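Local coordinates for SH3 domain-containing protein (Dictyostelium discoideum, PDB 4NQI), which remodels membranes through its N-terminal inverse BAR (I-BAR) domain, the part described here, in osmoregulation, phagocytosis and cytokinesis, and probably binds phosphatidylinositol lipids, at residues L21-N26 / L182-K187; P33-V38 / A189-Q194; F78-D83 / F213-N218; K123-D128 / A174-D179; D130-D135 / K167-L172. One frame throughout, in Å; residues are numbered along the deposited sequence.

Contact 1 (L21-N26 / L182-K187); sequences LKTINN and LMERRK
The carboxamide of Asn26 and the carboxylate of Glu184 stand nearly perpendicular, their planes 87° apart, and meet through one N-H at one oxygen. OE2 lies in the plane of the Asn26 amide; seen from the carboxylate, ND2 reaches OE2 on the syn side but tilted 33° out of that plane. Asn26 ND2 to Glu184 OE2 is 2.8 Å, and at 163° the hydrogen bond is close to straight. The Glu184 chain stays extended beyond CG, carrying the acid across a gap where the nearest CA atoms, Thr23 and Glu184, are 7.7 Å apart. Beside the bond, the methyl CG2 of Thr23 packs against the carboxylate, 3.9 Å from Glu184 OE2, while Thr23 OG1 turns back to bond with Ile19 O in its own helix. Asn26 ND2 has a second acceptor, Asn70 OD1 of the second subunit, so the amide nitrogen ties together two helices of one chain and the partner chain. Nearby, Arg185 forms a salt bridge to Asp73 of that subunit. The bond thus joins helices 15-64 and 152-224, which run the same way here, beside the dimer interface in the long helical bundle of the I-BAR dimer.

Contact 2 (P33-V38 / A189-Q194); sequences PLFTEV and ATFLSQ
Phe191 reaches across to helix 15-64 with CG anti to its backbone N (chi1 173°), and its atoms meet their partners in turn. CB lies 4.2 Å from Phe35 CE1, and at CG the same carbon is already close. CD1 makes the tightest approach, 3.5 Å to Phe35 CE1, and CE1 of Phe191 sits 3.7 Å from Phe35 CD1. At the far end CZ meets Val38 CG1 at 4.0 Å, the methyl lying in the plane of the ring, at its edge. The CE1 corner of Phe35 therefore stands over one face of Phe191, offset toward its rim, while Val38 abuts the leading edge. The two rings form a T-shaped (edge-to-face) pair, centroids 4.9 Å apart and planes at 73°. Phe35 is further engaged by Lys187 in a cation-pi contact. Phe191 also meets the ring of Phe103 in its own chain and that of Phe78 in the second subunit, so the aromatic cluster spans the dimer interface. With the CA atoms of Phe35 and Phe191 9.0 Å apart, large rings fill the gap between helices 15-64 and 152-224, forming part of the buried aromatic core of the I-BAR dimer's helical bundle.

Contact 3 (F78-D83 / F213-N218); sequences FKKLAD and FSTNLN
Lys80 and Asn216 cross obliquely between two antiparallel helices of the I-BAR bundle, helix 72-140 and helix 152-224, whose short segments here run at 167° with their axes 10.2 Å apart. With chi1 at -165° the Lys80 chain heads out from its own helix, runs straight as far as CE and then bends at chi4, which carries the ammonium group over to helix 152-224. There it meets Thr215 at about a right angle: the lysine end lies against the methyl CG2 of Thr215, with CE 3.8 Å from it. The hydroxyl of Thr215 takes no part in this approach and instead bonds to Ser211 O one turn back in its own helix. Asn216, buried, directs its side chain into the gap beside the lysine stem and against the backbone of Leu81; the CA atoms of Leu81 and Asn216, 6.3 Å apart, mark the nearest approach of the two backbones. Leu81 itself presents little more than its CA and CB to the asparagine, and its side chain packs on Leu63 of helix 15-64 and on His220. Asn216 also touches Ala84 of helix 72-140, one turn beyond Lys80. On another side of helix 72-140, Phe78 meets His188 of the second subunit, so this layer adjoins the dimer interface. At the more exposed margin, the lysine ends with NZ 3.2 Å from Thr215 CG2, a close van der Waals approach to a methyl that has no acceptor to offer.

Contact 4 (K123-D128 / A174-D179); sequences KNYKKD and ANKLRD
The charged part of the contact centres on Asp128, which answers two lysines, one from each helix. Lys176 crosses the gap and makes a salt bridge with it, NZ to OD2 at 3.2 Å, arriving on the anti side of the oxygen and 17° out of the carboxylate plane. Lys127, the neighbour of Asp128 in sequence, takes the other oxygen: its NZ lies 3.1 Å from Asp128 OD1 and comes from above the carboxylate plane. The acid thus has each oxygen engaged by a different ammonium group, a network that would be expected to hold it as the carboxylate. The lysine and aspartate side chains cross at about a right angle, and the lysine tip also comes within 3.5 Å of the backbone, measured from Lys176 NZ to Asn124 O.

The two helices, 72-140 and 152-224, run antiparallel at 175° with segment axes 11.8 Å apart, within a stretch predicted to be coiled coil; this is the distal arm of the I-BAR bundle.

Apolar contact comes from the stem of the same lysine against Tyr125. The ring's CD1-CE1 edge faces it, CE1 lying 3.4 Å from Lys176 CB and CD1 3.6 Å from Lys176 CG, with CG in the ring plane. The two side chains lie alongside, pointing opposite ways. Bends at chi2 (-52°) and chi4 let the lysine lay its first methylenes along this edge and still turn its nitrogen to the acid. Behind them Tyr125 rests on Ile17 and Thr20 of helix 15-64, and Phe121 packs on Lys176.

Contact 5 (D130-D135 / K167-L172); sequences DQMRQD and KESEQL
Both segments are helical, and Met132 and Ser169 mark where they come closest, with CA atoms 6.3 Å apart. The helical bonding is uneven here: Gln134 N bonds to Asp130 O, while Leu172 N makes only weak bonds back to Glu168 O and Ser169 O. Helix 72-140 is nearing its end, and the other segment lies some five turns into helix 152-224; the two belong to the outer end of the I-BAR bundle, in a stretch predicted to be coiled coil.

Across the gap nearly everything is done by Met132, modelled as selenomethionine. Its CG presses against the CB of Ser169 at 3.5 Å, tight for two carbons. The chain then bends at chi2 (60°) and stretches out through SE, which carries the terminal methyl beyond Ser169 to the neighbouring residue. That methyl, CE, lies 3.4 Å from Ser169 N and beside the Glu168 side chain, about 3.5 Å from Glu168 CB, CG and CD together and 3.3 Å from Glu168 OE2. The glutamate, extended beyond CG, crosses the methionine at about a right angle.

The contact is thus a flexible, apolar side chain laid against the serine CB and the aliphatic stem of an acid. At this partly exposed surface OE2 lies against a methyl, so the link between the helices is van der Waals, not ionic.

In the fold
All five contacts use helix 152-224. Contacts 1 and 2 pair it with helix 15-64, contacts 3, 4 and 5 with helix 72-140. Going up helix 152-224 the order is 5, 4, 1, 2, 3: contacts 5, 4 and 1 occupy one arm, the centre of contact 2 lies about 7 Å from that of the chain, and contact 3 is on the other arm, about 72 Å between centres from contact 5. Three neighbouring pairs touch, 4 with 5, 1 with 4 and 1 with 2; contact 3 stands apart, its nearest atoms about 25 Å from contact 2. All five reach the second subunit, contact 5 through Glu170 alone, so the same helices build bundle and dimer.

Contact 1 (L21-N26 / L182-K187)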
# COMPACT_ATOMS: atom_id res chain seq x y z
N LEU B 21 -39.08 -14.95 7.71
CA LEU B 21 -38.38 -16.12 8.25
C LEU B 21 -37.01 -16.31 7.61
O LEU B 21 -36.04 -16.65 8.30
CB LEU B 21 -39.22 -17.37 8.03
N LYS B 22 -36.92 -16.09 6.30
CA LYS B 22 -35.66 -16.24 5.58
C LYS B 22 -34.64 -15.17 5.98
O LYS B 22 -33.45 -15.46 6.11
CB LYS B 22 -35.88 -16.21 4.07
CG LYS B 22 -34.62 -16.54 3.27
N THR B 23 -35.12 -13.94 6.16
CA THR B 23 -34.26 -12.83 6.57
C THR B 23 -33.78 -13.03 8.02
O THR B 23 -32.64 -12.71 8.36
CB THR B 23 -34.98 -11.47 6.45
OG1 THR B 23 -35.60 -11.37 5.17
CG2 THR B 23 -34.00 -10.32 6.64
N ILE B 24 -34.68 -13.55 8.86
CA ILE B 24 -34.34 -13.87 10.24
C ILE B 24 -33.27 -14.96 10.31
O ILE B 24 -32.31 -14.84 11.06
CB ILE B 24 -35.60 -14.29 11.04
CG1 ILE B 24 -36.49 -13.08 11.33
CG2 ILE B 24 -35.21 -14.95 12.36
CD1 ILE B 24 -37.86 -13.43 11.89
N ASN B 25 -33.45 -16.02 9.52
CA ASN B 25 -32.46 -17.09 9.45
C ASN B 25 -31.09 -16.58 9.00
O ASN B 25 -30.07 -16.98 9.55
CB ASN B 25 -32.94 -18.23 8.54
CG ASN B 25 -32.04 -19.45 8.61
OD1 ASN B 25 -32.04 -20.18 9.60
ND2 ASN B 25 -31.27 -19.69 7.55
N ASN B 26 -31.09 -15.69 8.01
CA ASN B 26 -29.85 -15.13 7.49
C ASN B 26 -29.05 -14.36 8.54
O ASN B 26 -27.83 -14.51 8.64
CB ASN B 26 -30.14 -14.22 6.29
CG ASN B 26 -28.91 -13.95 5.45
OD1 ASN B 26 -28.10 -14.84 5.20
ND2 ASN B 26 -28.75 -12.70 5.00
N LEU B 182 -35.17 -4.06 7.11
CA LEU B 182 -34.46 -2.83 7.46
C LEU B 182 -33.38 -3.08 8.51
O LEU B 182 -32.40 -2.34 8.57
CB LEU B 182 -35.44 -1.76 7.94
CG LEU B 182 -36.41 -1.24 6.87
CD1 LEU B 182 -37.14 0.02 7.34
CD2 LEU B 182 -35.69 -0.98 5.56
N MSE B 183 -33.55 -4.11 9.33
CA MSE B 183 -32.50 -4.52 10.27
C MSE B 183 -31.27 -5.01 9.51
O MSE B 183 -30.14 -4.80 9.95
CB MSE B 183 -33.01 -5.61 11.21
CG MSE B 183 -33.75 -5.11 12.44
SE MSE B 183 -34.39 -6.56 13.57
CE MSE B 183 -32.74 -7.59 13.66
N GLU B 184 -31.50 -5.66 8.37
CA GLU B 184 -30.42 -6.21 7.56
C GLU B 184 -29.69 -5.12 6.78
O GLU B 184 -28.47 -5.14 6.68
CB GLU B 184 -30.97 -7.27 6.60
CG GLU B 184 -29.91 -8.12 5.91
CD GLU B 184 -30.51 -9.23 5.07
OE1 GLU B 184 -31.21 -8.91 4.08
OE2 GLU B 184 -30.30 -10.41 5.40
N ARG B 185 -30.45 -4.17 6.24
CA ARG B 185 -29.86 -3.06 5.49
C ARG B 185 -29.05 -2.15 6.41
O ARG B 185 -28.03 -1.60 6.00
CB ARG B 185 -30.94 -2.24 4.78
CG ARG B 185 -31.73 -3.00 3.72
CD ARG B 185 -32.67 -2.08 2.94
NE ARG B 185 -31.95 -1.05 2.20
CZ ARG B 185 -31.44 -1.22 0.98
NH1 ARG B 185 -31.59 -2.39 0.36
NH2 ARG B 185 -30.79 -0.24 0.38
N ARG B 186 -29.50 -2.00 7.65
CA ARG B 186 -28.79 -1.17 8.62
C ARG B 186 -27.51 -1.85 9.10
O ARG B 186 -26.54 -1.18 9.43
CB ARG B 186 -29.70 -0.82 9.81
CG ARG B 186 -30.78 0.20 9.46
N LYS B 187 -27.52 -3.18 9.14
CA LYS B 187 -26.32 -3.94 9.46
C LYS B 187 -25.27 -3.79 8.36
O LYS B 187 -24.09 -3.56 8.63
CB LYS B 187 -26.63 -5.43 9.67
CG LYS B 187 -25.37 -6.27 9.92
CD LYS B 187 -25.67 -7.76 10.04
CE LYS B 187 -24.39 -8.55 10.33
NZ LYS B 187 -23.71 -8.08 11.57

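Contact 2 (P33-V38 / A189-Q194)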
# COMPACT_ATOMS: atom_id res chain seq x y z
N PRO B 33 -21.17 -15.88 11.15
CA PRO B 33 -19.86 -16.48 10.83
C PRO B 33 -19.18 -15.84 9.62
O PRO B 33 -17.96 -15.68 9.64
CB PRO B 33 -20.21 -17.94 10.53
CG PRO B 33 -21.65 -17.93 10.17
CD PRO B 33 -22.26 -16.86 11.00
N LEU B 34 -19.95 -15.50 8.59
CA LEU B 34 -19.39 -14.92 7.36
C LEU B 34 -18.72 -13.57 7.59
O LEU B 34 -17.61 -13.33 7.11
CB LEU B 34 -20.46 -14.81 6.27
CG LEU B 34 -20.88 -16.12 5.59
CD1 LEU B 34 -21.89 -15.87 4.48
CD2 LEU B 34 -19.67 -16.86 5.05
N PHE B 35 -19.39 -12.68 8.32
CA PHE B 35 -18.82 -11.37 8.64
C PHE B 35 -17.62 -11.49 9.58
O PHE B 35 -16.72 -10.64 9.55
CB PHE B 35 -19.89 -10.44 9.23
CG PHE B 35 -20.73 -9.76 8.19
CD1 PHE B 35 -20.26 -8.62 7.55
CD2 PHE B 35 -21.99 -10.24 7.86
CE1 PHE B 35 -21.03 -7.98 6.59
CE2 PHE B 35 -22.76 -9.61 6.90
CZ PHE B 35 -22.28 -8.47 6.26
N THR B 36 -17.60 -12.54 10.39
CA THR B 36 -16.50 -12.77 11.33
C THR B 36 -15.24 -13.24 10.58
O THR B 36 -14.12 -12.99 11.02
CB THR B 36 -16.89 -13.77 12.44
OG1 THR B 36 -18.16 -13.39 12.99
CG2 THR B 36 -15.85 -13.78 13.55
N GLU B 37 -15.44 -13.92 9.45
CA GLU B 37 -14.32 -14.31 8.60
C GLU B 37 -13.66 -13.07 7.99
O GLU B 37 -12.43 -13.01 7.88
CB GLU B 37 -14.79 -15.25 7.49
CG GLU B 37 -15.18 -16.63 7.97
CD GLU B 37 -14.03 -17.37 8.62
OE1 GLU B 37 -12.99 -17.56 7.96
OE2 GLU B 37 -14.17 -17.77 9.79
N VAL B 38 -14.48 -12.10 7.59
CA VAL B 38 -13.98 -10.83 7.06
C VAL B 38 -13.11 -10.10 8.10
O VAL B 38 -12.08 -9.52 7.76
CB VAL B 38 -15.14 -9.91 6.62
CG1 VAL B 38 -14.62 -8.55 6.18
CG2 VAL B 38 -15.94 -10.56 5.49
N ALA B 189 -25.09 -1.43 5.96
CA ALA B 189 -24.67 -0.03 5.82
C ALA B 189 -23.61 0.35 6.86
O ALA B 189 -22.66 1.07 6.54
CB ALA B 189 -25.87 0.89 5.92
N THR B 190 -23.79 -0.12 8.09
CA THR B 190 -22.81 0.10 9.15
C THR B 190 -21.49 -0.58 8.81
O THR B 190 -20.41 -0.04 9.08
CB THR B 190 -23.34 -0.43 10.50
OG1 THR B 190 -24.45 0.36 10.93
CG2 THR B 190 -22.25 -0.37 11.57
N PHE B 191 -21.57 -1.77 8.21
CA PHE B 191 -20.39 -2.51 7.78
C PHE B 191 -19.58 -1.70 6.77
O PHE B 191 -18.37 -1.52 6.93
CB PHE B 191 -20.80 -3.85 7.17
CG PHE B 191 -19.66 -4.61 6.54
CD1 PHE B 191 -18.80 -5.37 7.32
CD2 PHE B 191 -19.46 -4.58 5.17
CE1 PHE B 191 -17.75 -6.08 6.74
CE2 PHE B 191 -18.41 -5.28 4.59
CZ PHE B 191 -17.56 -6.03 5.38
N LEU B 192 -20.25 -1.20 5.74
CA LEU B 192 -19.61 -0.39 4.71
C LEU B 192 -19.12 0.95 5.28
O LEU B 192 -18.02 1.40 4.96
CB LEU B 192 -20.56 -0.16 3.53
CG LEU B 192 -20.88 -1.37 2.67
CD1 LEU B 192 -21.92 -1.03 1.59
CD2 LEU B 192 -19.61 -1.92 2.02
N SER B 193 -19.94 1.57 6.12
CA SER B 193 -19.61 2.86 6.72
C SER B 193 -18.32 2.78 7.55
O SER B 193 -17.53 3.73 7.58
CB SER B 193 -20.76 3.34 7.61
OG SER B 193 -20.50 4.62 8.13
N GLN B 194 -18.11 1.64 8.20
CA GLN B 194 -16.91 1.42 8.99
C GLN B 194 -15.72 1.10 8.09
O GLN B 194 -14.61 1.60 8.32
CB GLN B 194 -17.13 0.32 10.03
CG GLN B 194 -18.04 0.75 11.19
CD GLN B 194 -18.50 -0.41 12.05
OE1 GLN B 194 -18.30 -1.58 11.71
NE2 GLN B 194 -19.13 -0.09 13.18

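Contact 3 (F78-D83 / F213-N218)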
# COMPACT_ATOMS: atom_id res chain seq x y z
N PHE B 78 20.06 10.78 -1.78
CA PHE B 78 19.89 9.60 -0.94
C PHE B 78 19.10 9.94 0.32
O PHE B 78 18.17 9.22 0.69
CB PHE B 78 21.26 9.02 -0.57
CG PHE B 78 22.04 8.50 -1.74
CD1 PHE B 78 21.40 7.98 -2.85
CD2 PHE B 78 23.43 8.51 -1.72
CE1 PHE B 78 22.13 7.49 -3.93
CE2 PHE B 78 24.16 8.02 -2.79
CZ PHE B 78 23.51 7.51 -3.89
N LYS B 79 19.49 11.03 0.98
CA LYS B 79 18.82 11.47 2.20
C LYS B 79 17.36 11.79 1.94
O LYS B 79 16.48 11.46 2.74
CB LYS B 79 19.52 12.71 2.76
CG LYS B 79 18.85 13.31 3.99
CD LYS B 79 18.76 12.28 5.12
CE LYS B 79 18.27 12.91 6.41
NZ LYS B 79 18.40 11.97 7.56
N LYS B 80 17.10 12.45 0.81
CA LYS B 80 15.76 12.86 0.44
C LYS B 80 14.88 11.65 0.13
O LYS B 80 13.70 11.63 0.47
CB LYS B 80 15.83 13.81 -0.76
CG LYS B 80 14.56 14.58 -1.02
CD LYS B 80 14.76 15.62 -2.10
CE LYS B 80 13.43 16.19 -2.54
NZ LYS B 80 12.49 15.08 -2.85
N LEU B 81 15.48 10.64 -0.50
CA LEU B 81 14.77 9.39 -0.78
C LEU B 81 14.45 8.66 0.52
O LEU B 81 13.34 8.15 0.69
CB LEU B 81 15.61 8.50 -1.70
CG LEU B 81 15.07 7.10 -2.02
CD1 LEU B 81 13.71 7.20 -2.67
CD2 LEU B 81 16.02 6.32 -2.91
N ALA B 82 15.41 8.64 1.43
CA ALA B 82 15.23 8.00 2.74
C ALA B 82 14.09 8.64 3.53
O ALA B 82 13.25 7.93 4.09
CB ALA B 82 16.53 8.05 3.53
N ASP B 83 14.08 9.97 3.59
CA ASP B 83 13.05 10.70 4.32
C ASP B 83 11.65 10.44 3.75
O ASP B 83 10.68 10.34 4.50
CB ASP B 83 13.34 12.20 4.31
CG ASP B 83 14.51 12.58 5.20
OD1 ASP B 83 14.95 11.73 6.01
OD2 ASP B 83 14.97 13.73 5.11
N PHE B 213 6.90 10.76 -4.25
CA PHE B 213 7.77 10.02 -5.16
C PHE B 213 8.03 10.74 -6.49
O PHE B 213 9.04 10.49 -7.15
CB PHE B 213 7.23 8.60 -5.40
CG PHE B 213 7.55 7.64 -4.29
CD1 PHE B 213 8.36 8.02 -3.23
CD2 PHE B 213 7.06 6.34 -4.31
CE1 PHE B 213 8.66 7.14 -2.21
CE2 PHE B 213 7.36 5.45 -3.29
CZ PHE B 213 8.16 5.85 -2.24
N SER B 214 7.13 11.64 -6.88
CA SER B 214 7.33 12.46 -8.07
C SER B 214 8.47 13.45 -7.87
O SER B 214 9.25 13.70 -8.79
CB SER B 214 6.05 13.19 -8.45
OG SER B 214 5.05 12.29 -8.88
N THR B 215 8.55 14.02 -6.67
CA THR B 215 9.62 14.95 -6.33
C THR B 215 10.99 14.25 -6.35
O THR B 215 11.98 14.81 -6.83
CB THR B 215 9.38 15.62 -4.96
OG1 THR B 215 8.07 16.20 -4.93
CG2 THR B 215 10.41 16.71 -4.71
N ASN B 216 11.04 13.03 -5.82
CA ASN B 216 12.26 12.23 -5.84
C ASN B 216 12.68 11.89 -7.27
O ASN B 216 13.85 12.02 -7.63
CB ASN B 216 12.09 10.94 -5.04
CG ASN B 216 11.75 11.20 -3.59
OD1 ASN B 216 10.63 10.94 -3.15
ND2 ASN B 216 12.73 11.68 -2.83
N LEU B 217 11.72 11.45 -8.08
CA LEU B 217 11.96 11.16 -9.50
C LEU B 217 12.54 12.37 -10.22
O LEU B 217 13.50 12.24 -10.99
CB LEU B 217 10.67 10.71 -10.19
CG LEU B 217 10.17 9.30 -9.88
CD1 LEU B 217 8.86 9.01 -10.60
CD2 LEU B 217 11.21 8.27 -10.26
N ASN B 218 11.97 13.54 -9.98
CA ASN B 218 12.48 14.78 -10.56
C ASN B 218 13.92 15.06 -10.11
O ASN B 218 14.77 15.42 -10.93
CB ASN B 218 11.57 15.96 -10.21
CG ASN B 218 12.04 17.26 -10.83
OD1 ASN B 218 11.92 17.46 -12.04
ND2 ASN B 218 12.57 18.16 -10.00

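Contact 4 (K123-D128 / A174-D179)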
# COMPACT_ATOMS: atom_id res chain seq x y z
N LYS B 123 -37.97 -13.64 19.10
CA LYS B 123 -38.79 -13.94 20.27
C LYS B 123 -40.14 -13.23 20.16
O LYS B 123 -41.20 -13.86 20.19
CB LYS B 123 -38.08 -13.50 21.55
N ASN B 124 -40.09 -11.90 20.02
CA ASN B 124 -41.28 -11.08 19.84
C ASN B 124 -42.09 -11.45 18.59
O ASN B 124 -43.29 -11.19 18.52
CB ASN B 124 -40.91 -9.60 19.79
CG ASN B 124 -40.59 -9.03 21.16
OD1 ASN B 124 -40.45 -9.77 22.14
ND2 ASN B 124 -40.49 -7.71 21.25
N TYR B 125 -41.42 -12.06 17.61
CA TYR B 125 -42.11 -12.50 16.40
C TYR B 125 -42.97 -13.73 16.68
O TYR B 125 -44.12 -13.79 16.25
CB TYR B 125 -41.11 -12.80 15.27
CG TYR B 125 -41.79 -12.99 13.93
CD1 TYR B 125 -42.40 -11.93 13.29
CD2 TYR B 125 -41.82 -14.24 13.32
CE1 TYR B 125 -43.03 -12.09 12.08
CE2 TYR B 125 -42.45 -14.41 12.10
CZ TYR B 125 -43.05 -13.33 11.48
OH TYR B 125 -43.68 -13.48 10.27
N LYS B 126 -42.41 -14.70 17.39
CA LYS B 126 -43.16 -15.89 17.79
C LYS B 126 -44.32 -15.50 18.70
O LYS B 126 -45.42 -16.03 18.57
CB LYS B 126 -42.25 -16.89 18.52
CG LYS B 126 -40.96 -17.25 17.80
N LYS B 127 -44.06 -14.57 19.61
CA LYS B 127 -45.03 -14.17 20.62
C LYS B 127 -46.23 -13.43 20.01
O LYS B 127 -47.38 -13.80 20.25
CB LYS B 127 -44.36 -13.30 21.69
CG LYS B 127 -45.17 -13.12 22.97
CD LYS B 127 -44.47 -12.18 23.94
CE LYS B 127 -44.24 -10.81 23.32
NZ LYS B 127 -45.52 -10.20 22.85
N ASP B 128 -45.95 -12.40 19.22
CA ASP B 128 -47.00 -11.60 18.58
C ASP B 128 -47.85 -12.44 17.62
O ASP B 128 -49.06 -12.23 17.51
CB ASP B 128 -46.41 -10.41 17.84
CG ASP B 128 -45.93 -9.31 18.77
OD1 ASP B 128 -46.35 -9.31 19.95
OD2 ASP B 128 -45.15 -8.45 18.33
N ALA B 174 -46.70 -7.91 7.71
CA ALA B 174 -46.07 -6.95 6.81
C ALA B 174 -45.18 -5.96 7.56
O ALA B 174 -44.11 -5.58 7.07
CB ALA B 174 -47.12 -6.22 5.99
N ASN B 175 -45.62 -5.54 8.74
CA ASN B 175 -44.82 -4.67 9.59
C ASN B 175 -43.53 -5.36 10.05
O ASN B 175 -42.46 -4.76 10.07
CB ASN B 175 -45.62 -4.21 10.82
CG ASN B 175 -46.58 -3.07 10.50
OD1 ASN B 175 -46.34 -2.28 9.59
ND2 ASN B 175 -47.66 -2.98 11.27
N LYS B 176 -43.65 -6.64 10.40
CA LYS B 176 -42.51 -7.43 10.84
C LYS B 176 -41.55 -7.73 9.70
O LYS B 176 -40.37 -7.97 9.93
CB LYS B 176 -42.98 -8.74 11.48
CG LYS B 176 -43.70 -8.58 12.81
CD LYS B 176 -42.87 -7.76 13.79
CE LYS B 176 -43.43 -7.83 15.19
NZ LYS B 176 -43.56 -9.24 15.64
N LEU B 177 -42.06 -7.74 8.47
CA LEU B 177 -41.21 -7.93 7.30
C LEU B 177 -40.34 -6.70 7.06
O LEU B 177 -39.13 -6.82 6.84
CB LEU B 177 -42.05 -8.23 6.05
CG LEU B 177 -41.24 -8.33 4.76
CD1 LEU B 177 -40.21 -9.44 4.85
CD2 LEU B 177 -42.14 -8.53 3.55
N ARG B 178 -40.97 -5.52 7.09
CA ARG B 178 -40.25 -4.26 7.00
C ARG B 178 -39.18 -4.18 8.08
O ARG B 178 -38.02 -3.88 7.79
CB ARG B 178 -41.21 -3.08 7.21
CG ARG B 178 -42.02 -2.69 5.99
CD ARG B 178 -42.68 -1.33 6.21
NE ARG B 178 -43.24 -0.78 4.98
CZ ARG B 178 -44.45 -1.09 4.51
NH1 ARG B 178 -45.22 -1.94 5.17
NH2 ARG B 178 -44.88 -0.54 3.38
N ASP B 179 -39.59 -4.45 9.31
CA ASP B 179 -38.71 -4.34 10.47
C ASP B 179 -37.42 -5.14 10.32
O ASP B 179 -36.34 -4.65 10.65
CB ASP B 179 -39.45 -4.76 11.75
CG ASP B 179 -40.51 -3.76 12.17
OD1 ASP B 179 -40.50 -2.62 11.66
OD2 ASP B 179 -41.36 -4.11 13.02

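Contact 5 (D130-D135 / K167-L172)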
# COMPACT_ATOMS: atom_id res chain seq x y z
N ASP B 130 -48.23 -15.73 17.87
CA ASP B 130 -48.97 -16.68 18.70
C ASP B 130 -50.10 -15.99 19.45
O ASP B 130 -51.19 -16.55 19.58
CB ASP B 130 -48.04 -17.38 19.70
CG ASP B 130 -47.23 -18.49 19.07
OD1 ASP B 130 -47.60 -18.95 17.96
OD2 ASP B 130 -46.23 -18.91 19.68
N GLN B 131 -49.85 -14.78 19.95
CA GLN B 131 -50.91 -14.01 20.59
C GLN B 131 -52.04 -13.78 19.60
O GLN B 131 -53.21 -13.92 19.96
CB GLN B 131 -50.37 -12.67 21.12
N MSE B 132 -51.70 -13.47 18.36
CA MSE B 132 -52.69 -13.24 17.31
C MSE B 132 -53.49 -14.50 16.99
O MSE B 132 -54.69 -14.43 16.73
CB MSE B 132 -52.02 -12.72 16.05
CG MSE B 132 -52.81 -11.65 15.35
SE MSE B 132 -53.07 -10.14 16.54
CE MSE B 132 -53.71 -8.86 15.24
N ARG B 133 -52.80 -15.64 17.01
CA ARG B 133 -53.44 -16.94 16.87
C ARG B 133 -54.55 -17.11 17.89
O ARG B 133 -55.65 -17.59 17.57
CB ARG B 133 -52.40 -18.05 17.04
N GLN B 134 -54.27 -16.69 19.12
CA GLN B 134 -55.18 -16.90 20.24
C GLN B 134 -56.54 -16.22 20.07
O GLN B 134 -57.54 -16.88 19.81
N ASP B 135 -56.57 -14.90 20.20
CA ASP B 135 -57.84 -14.17 20.12
C ASP B 135 -58.50 -14.19 18.73
O ASP B 135 -59.47 -13.48 18.49
N LYS B 167 -57.31 -8.92 9.28
CA LYS B 167 -56.72 -7.75 8.62
C LYS B 167 -55.74 -7.06 9.56
O LYS B 167 -54.92 -6.23 9.15
CB LYS B 167 -57.84 -6.80 8.21
CG LYS B 167 -57.43 -5.54 7.47
N GLU B 168 -55.82 -7.41 10.84
CA GLU B 168 -54.96 -6.85 11.88
C GLU B 168 -53.70 -7.72 12.01
O GLU B 168 -52.60 -7.21 12.24
CB GLU B 168 -55.74 -6.80 13.19
CG GLU B 168 -55.18 -5.89 14.27
CD GLU B 168 -55.87 -6.11 15.61
OE1 GLU B 168 -57.12 -6.19 15.63
OE2 GLU B 168 -55.17 -6.21 16.64
N SER B 169 -53.89 -9.03 11.87
CA SER B 169 -52.79 -9.99 11.87
C SER B 169 -51.95 -9.86 10.60
O SER B 169 -50.73 -10.01 10.63
CB SER B 169 -53.34 -11.41 11.94
OG SER B 169 -52.36 -12.37 11.58
N GLU B 170 -52.63 -9.59 9.49
CA GLU B 170 -51.97 -9.45 8.20
C GLU B 170 -51.07 -8.22 8.20
O GLU B 170 -50.03 -8.20 7.55
CB GLU B 170 -53.02 -9.33 7.10
CG GLU B 170 -52.73 -10.16 5.86
CD GLU B 170 -52.93 -11.65 6.08
OE1 GLU B 170 -53.20 -12.06 7.23
OE2 GLU B 170 -52.83 -12.41 5.10
N GLN B 171 -51.49 -7.20 8.94
CA GLN B 171 -50.73 -5.96 9.02
C GLN B 171 -49.53 -6.11 9.95
O GLN B 171 -48.58 -5.33 9.88
CB GLN B 171 -51.62 -4.80 9.47
CG GLN B 171 -51.79 -3.74 8.40
CD GLN B 171 -50.52 -3.52 7.61
OE1 GLN B 171 -49.56 -2.94 8.11
NE2 GLN B 171 -50.51 -4.00 6.37
N LEU B 172 -49.60 -7.11 10.83
CA LEU B 172 -48.48 -7.43 11.70
C LEU B 172 -47.38 -8.14 10.91
O LEU B 172 -46.20 -7.82 11.07
CB LEU B 172 -48.93 -8.31 12.86
CG LEU B 172 -47.82 -8.88 13.76
CD1 LEU B 172 -47.07 -7.76 14.45
CD2 LEU B 172 -48.38 -9.87 14.77